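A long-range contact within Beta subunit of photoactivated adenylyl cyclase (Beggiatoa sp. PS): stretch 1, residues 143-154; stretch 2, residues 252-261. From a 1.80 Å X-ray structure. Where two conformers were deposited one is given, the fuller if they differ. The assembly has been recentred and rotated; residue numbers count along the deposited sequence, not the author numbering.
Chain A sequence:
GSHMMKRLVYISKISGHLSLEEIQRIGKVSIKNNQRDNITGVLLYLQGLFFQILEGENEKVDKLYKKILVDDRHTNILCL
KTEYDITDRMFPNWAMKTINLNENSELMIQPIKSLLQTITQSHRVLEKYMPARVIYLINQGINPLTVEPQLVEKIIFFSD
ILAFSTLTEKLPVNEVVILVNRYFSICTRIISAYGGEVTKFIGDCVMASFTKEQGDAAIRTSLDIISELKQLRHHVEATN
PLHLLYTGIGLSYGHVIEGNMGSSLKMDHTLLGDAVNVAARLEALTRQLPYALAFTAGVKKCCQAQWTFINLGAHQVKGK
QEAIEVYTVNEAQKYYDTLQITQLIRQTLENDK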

# COMPACT_ATOMS: atom_id res chain seq x y z
N ASN A 143 -13.12 -10.81 -3.90
CA ASN A 143 -11.72 -10.78 -4.31
C ASN A 143 -11.40 -9.40 -4.87
O ASN A 143 -11.97 -9.02 -5.90
CB ASN A 143 -11.44 -11.86 -5.36
CG ASN A 143 -9.96 -11.99 -5.69
OD1 ASN A 143 -9.18 -11.04 -5.55
ND2 ASN A 143 -9.56 -13.18 -6.14
N PRO A 144 -10.50 -8.63 -4.24
CA PRO A 144 -10.27 -7.26 -4.73
C PRO A 144 -9.63 -7.21 -6.10
O PRO A 144 -9.83 -6.23 -6.83
CB PRO A 144 -9.35 -6.65 -3.65
CG PRO A 144 -8.75 -7.82 -2.94
CD PRO A 144 -9.76 -8.92 -3.01
N LEU A 145 -8.88 -8.25 -6.50
CA LEU A 145 -8.22 -8.25 -7.80
C LEU A 145 -9.19 -8.33 -8.96
O LEU A 145 -8.84 -7.94 -10.08
CB LEU A 145 -7.25 -9.44 -7.90
CG LEU A 145 -6.11 -9.50 -6.89
CD1 LEU A 145 -5.32 -10.79 -7.06
CD2 LEU A 145 -5.22 -8.29 -7.04
N THR A 146 -10.40 -8.83 -8.74
CA THR A 146 -11.36 -9.05 -9.81
C THR A 146 -12.46 -7.99 -9.84
O THR A 146 -13.33 -8.05 -10.72
CB THR A 146 -11.98 -10.44 -9.66
OG1 THR A 146 -12.86 -10.47 -8.53
CG2 THR A 146 -10.89 -11.48 -9.44
N VAL A 147 -12.43 -7.03 -8.93
CA VAL A 147 -13.44 -5.97 -8.90
C VAL A 147 -13.23 -5.04 -10.09
O VAL A 147 -12.10 -4.62 -10.39
CB VAL A 147 -13.36 -5.20 -7.57
CG1 VAL A 147 -14.31 -4.01 -7.59
CG2 VAL A 147 -13.68 -6.12 -6.41
N GLU A 148 -14.33 -4.71 -10.78
CA GLU A 148 -14.23 -3.76 -11.87
C GLU A 148 -14.20 -2.33 -11.33
O GLU A 148 -14.85 -2.04 -10.32
CB GLU A 148 -15.40 -3.93 -12.84
CG GLU A 148 -15.32 -5.22 -13.64
CD GLU A 148 -14.09 -5.28 -14.52
OE1 GLU A 148 -14.09 -4.67 -15.61
OE2 GLU A 148 -13.10 -5.95 -14.12
N PRO A 149 -13.45 -1.43 -11.96
CA PRO A 149 -13.42 -0.04 -11.50
C PRO A 149 -14.77 0.63 -11.69
O PRO A 149 -15.51 0.35 -12.63
CB PRO A 149 -12.34 0.60 -12.37
CG PRO A 149 -11.45 -0.55 -12.76
CD PRO A 149 -12.40 -1.70 -12.95
N GLN A 150 -15.09 1.54 -10.77
CA GLN A 150 -16.38 2.22 -10.74
C GLN A 150 -16.15 3.72 -10.59
O GLN A 150 -15.24 4.14 -9.88
CB GLN A 150 -17.27 1.72 -9.59
CG GLN A 150 -17.65 0.24 -9.67
CD GLN A 150 -18.74 -0.03 -10.70
OE1 GLN A 150 -19.56 0.83 -11.00
NE2 GLN A 150 -18.74 -1.25 -11.24
N LEU A 151 -16.97 4.51 -11.27
CA LEU A 151 -17.01 5.95 -11.01
C LEU A 151 -17.88 6.18 -9.77
O LEU A 151 -19.08 5.90 -9.79
CB LEU A 151 -17.59 6.70 -12.21
CG LEU A 151 -17.49 8.23 -12.09
CD1 LEU A 151 -16.04 8.68 -12.16
CD2 LEU A 151 -18.33 8.93 -13.16
N VAL A 152 -17.28 6.69 -8.71
CA VAL A 152 -18.00 6.87 -7.46
C VAL A 152 -17.89 8.33 -7.04
O VAL A 152 -16.99 9.06 -7.46
CB VAL A 152 -17.47 5.93 -6.34
CG1 VAL A 152 -17.83 4.48 -6.66
CG2 VAL A 152 -15.98 6.08 -6.19
N GLU A 153 -18.85 8.76 -6.23
CA GLU A 153 -18.83 10.11 -5.65
C GLU A 153 -18.11 10.04 -4.30
O GLU A 153 -18.56 9.33 -3.40
CB GLU A 153 -20.25 10.63 -5.49
CG GLU A 153 -20.97 10.86 -6.81
CD GLU A 153 -22.49 10.77 -6.71
OE1 GLU A 153 -23.00 9.96 -5.90
OE2 GLU A 153 -23.18 11.52 -7.44
N LYS A 154 -17.00 10.77 -4.16
CA LYS A 154 -16.22 10.71 -2.94
C LYS A 154 -15.80 12.10 -2.49
O LYS A 154 -15.53 12.98 -3.31
CB LYS A 154 -14.94 9.87 -3.10
CG LYS A 154 -15.14 8.38 -3.33
CD LYS A 154 -15.62 7.70 -2.07
CE LYS A 154 -15.34 6.19 -2.11
NZ LYS A 154 -16.02 5.51 -0.97
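Stretch 2, residues 252-261: SYGHVIEGNM

Stretch 2 lies alongside stretch 1 as a neighbouring antiparallel β-strand. Strand 252-258 is extended, and its N-to-C direction makes an angle of 143° with that of strand 150-154; the axes approach to 4.5 Å, and the signed crossing angle is also 143°. The register pairs Gln150 with Glu258, Leu151 with Ile257, Val152 with Val256, Glu153 with His255 and Lys154 with Gly254. CA-CA distances alternate as antiparallel pairing requires: 5.5 Å for Val152 and Val256, a hydrogen-bonded pair, but 4.4 Å for Leu151 and Ile257, a non-hydrogen-bonded one.

Backbone hydrogen bonds fix this register, two for each hydrogen-bonded pair. Gln150 N donates to Glu258 O at 3.2 Å, and Glu258 N returns a bond to Gln150 O at 3.0 Å. The central pair is the tightest, with Val152 N to Val256 O at 2.8 Å and Val256 N to Val152 O at 2.9 Å, the N-H...O angles being 177° and 171°. Lys154 N reaches Gly254 O at 3.0 Å, and Gly254 N reaches Lys154 O at 3.1 Å. Between these rungs, CA-H...O contacts use the same carbonyls, as where Ile257 CA lies 3.4 Å from Gln150 O.

Side chains divide between the two faces of the sheet. On one, Val152 CG2 meets Val256 CG2 at 3.9 Å, and Lys154 CG packs on Val256 CG2 at 3.6 Å. On the other, Leu151 CD1 lies 3.8 Å from Ile257 CG1 and 3.7 Å from His255 CB, while Glu153 CB comes within 3.4 Å of Tyr253 OH. Before the strand, Pro149 CB approaches Ile257 CG2 at 4.0 Å.

The charged pair is linked through solvent. Lys154 NZ and Glu258 OE2 are 4.3 Å apart, beyond a salt bridge, but water 3 accepts from Lys154 NZ at 2.6 Å and donates to Glu258 OE2 at 2.8 Å.

At Gly259 the chain turns a corner. Its phi/psi of 159°/-171° would jam a CB against the preceding carbonyl oxygen, and an ideal CB would stand 3.0 Å from Pro149 CB, so the bare backbone suits both the turn and the neighbour. Beyond it, Asn260 points toward stretch 1 and anchors the loop before the strand: Asn260 ND2 donates to Pro144 O at 2.8 Å, nearly linearly at 177°. Water 1 extends this anchor, accepting from Asn260 ND2 at 2.9 Å and donating to Leu145 O at 3.2 Å and Val147 O at 3.0 Å.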

# COMPACT_ATOMS: atom_id res chain seq x y z
N SER A 252 -12.17 17.81 -0.89
CA SER A 252 -12.84 18.07 -2.16
C SER A 252 -13.93 17.02 -2.33
O SER A 252 -14.01 16.05 -1.58
CB SER A 252 -11.88 18.02 -3.34
OG SER A 252 -11.41 16.69 -3.50
N TYR A 253 -14.80 17.26 -3.30
CA TYR A 253 -15.89 16.34 -3.59
C TYR A 253 -16.03 16.20 -5.09
O TYR A 253 -16.04 17.21 -5.81
CB TYR A 253 -17.21 16.83 -3.00
CG TYR A 253 -18.39 15.96 -3.36
CD1 TYR A 253 -18.47 14.65 -2.90
CD2 TYR A 253 -19.42 16.45 -4.16
CE1 TYR A 253 -19.56 13.85 -3.22
CE2 TYR A 253 -20.50 15.65 -4.48
CZ TYR A 253 -20.56 14.35 -4.02
OH TYR A 253 -21.64 13.56 -4.33
N GLY A 254 -16.15 14.97 -5.58
CA GLY A 254 -16.36 14.83 -7.00
C GLY A 254 -16.37 13.37 -7.40
O GLY A 254 -16.29 12.47 -6.56
N HIS A 255 -16.49 13.18 -8.71
CA HIS A 255 -16.44 11.87 -9.34
C HIS A 255 -15.00 11.39 -9.37
O HIS A 255 -14.11 12.09 -9.87
CB HIS A 255 -16.98 11.93 -10.77
CG HIS A 255 -18.38 12.43 -10.86
ND1 HIS A 255 -19.09 12.83 -9.74
CD2 HIS A 255 -19.20 12.61 -11.91
CE1 HIS A 255 -20.29 13.23 -10.12
NE2 HIS A 255 -20.38 13.11 -11.43
N VAL A 256 -14.76 10.20 -8.85
CA VAL A 256 -13.44 9.59 -8.90
C VAL A 256 -13.62 8.14 -9.30
O VAL A 256 -14.61 7.50 -8.94
CB VAL A 256 -12.67 9.70 -7.57
CG1 VAL A 256 -12.40 11.17 -7.23
CG2 VAL A 256 -13.43 9.03 -6.45
N ILE A 257 -12.69 7.65 -10.10
CA ILE A 257 -12.65 6.25 -10.46
C ILE A 257 -11.87 5.53 -9.36
O ILE A 257 -10.77 5.95 -9.01
CB ILE A 257 -11.99 6.05 -11.83
CG1 ILE A 257 -12.78 6.82 -12.89
CG2 ILE A 257 -11.92 4.56 -12.18
CD1 ILE A 257 -12.13 6.79 -14.26
N GLU A 258 -12.46 4.47 -8.81
CA GLU A 258 -11.83 3.70 -7.75
C GLU A 258 -11.64 2.27 -8.23
O GLU A 258 -12.57 1.67 -8.77
CB GLU A 258 -12.67 3.72 -6.47
CG GLU A 258 -12.13 2.81 -5.37
CD GLU A 258 -12.65 3.14 -3.98
OE1 GLU A 258 -11.82 3.44 -3.09
OE2 GLU A 258 -13.88 3.12 -3.78
N GLY A 259 -10.44 1.74 -8.05
CA GLY A 259 -10.19 0.38 -8.46
C GLY A 259 -8.71 0.10 -8.66
O GLY A 259 -7.84 0.89 -8.31
N ASN A 260 -8.46 -1.08 -9.22
CA ASN A 260 -7.11 -1.55 -9.47
C ASN A 260 -6.53 -0.85 -10.69
O ASN A 260 -7.18 -0.78 -11.73
CB ASN A 260 -7.13 -3.06 -9.70
CG ASN A 260 -7.72 -3.81 -8.53
OD1 ASN A 260 -7.43 -3.49 -7.38
ND2 ASN A 260 -8.56 -4.80 -8.82
N MET A 261 -5.30 -0.36 -10.56
CA MET A 261 -4.63 0.27 -11.69
C MET A 261 -3.16 -0.09 -11.67
O MET A 261 -2.55 -0.28 -10.62
CB MET A 261 -4.83 1.79 -11.68
CG MET A 261 -6.16 2.20 -12.28
SD MET A 261 -6.73 3.80 -11.68
CE MET A 261 -7.88 3.32 -10.38
O HOH W 1 -9.39 -5.16 -11.55
O HOH W 2 -14.15 -0.67 -7.85
O HOH W 3 -15.09 3.13 -1.24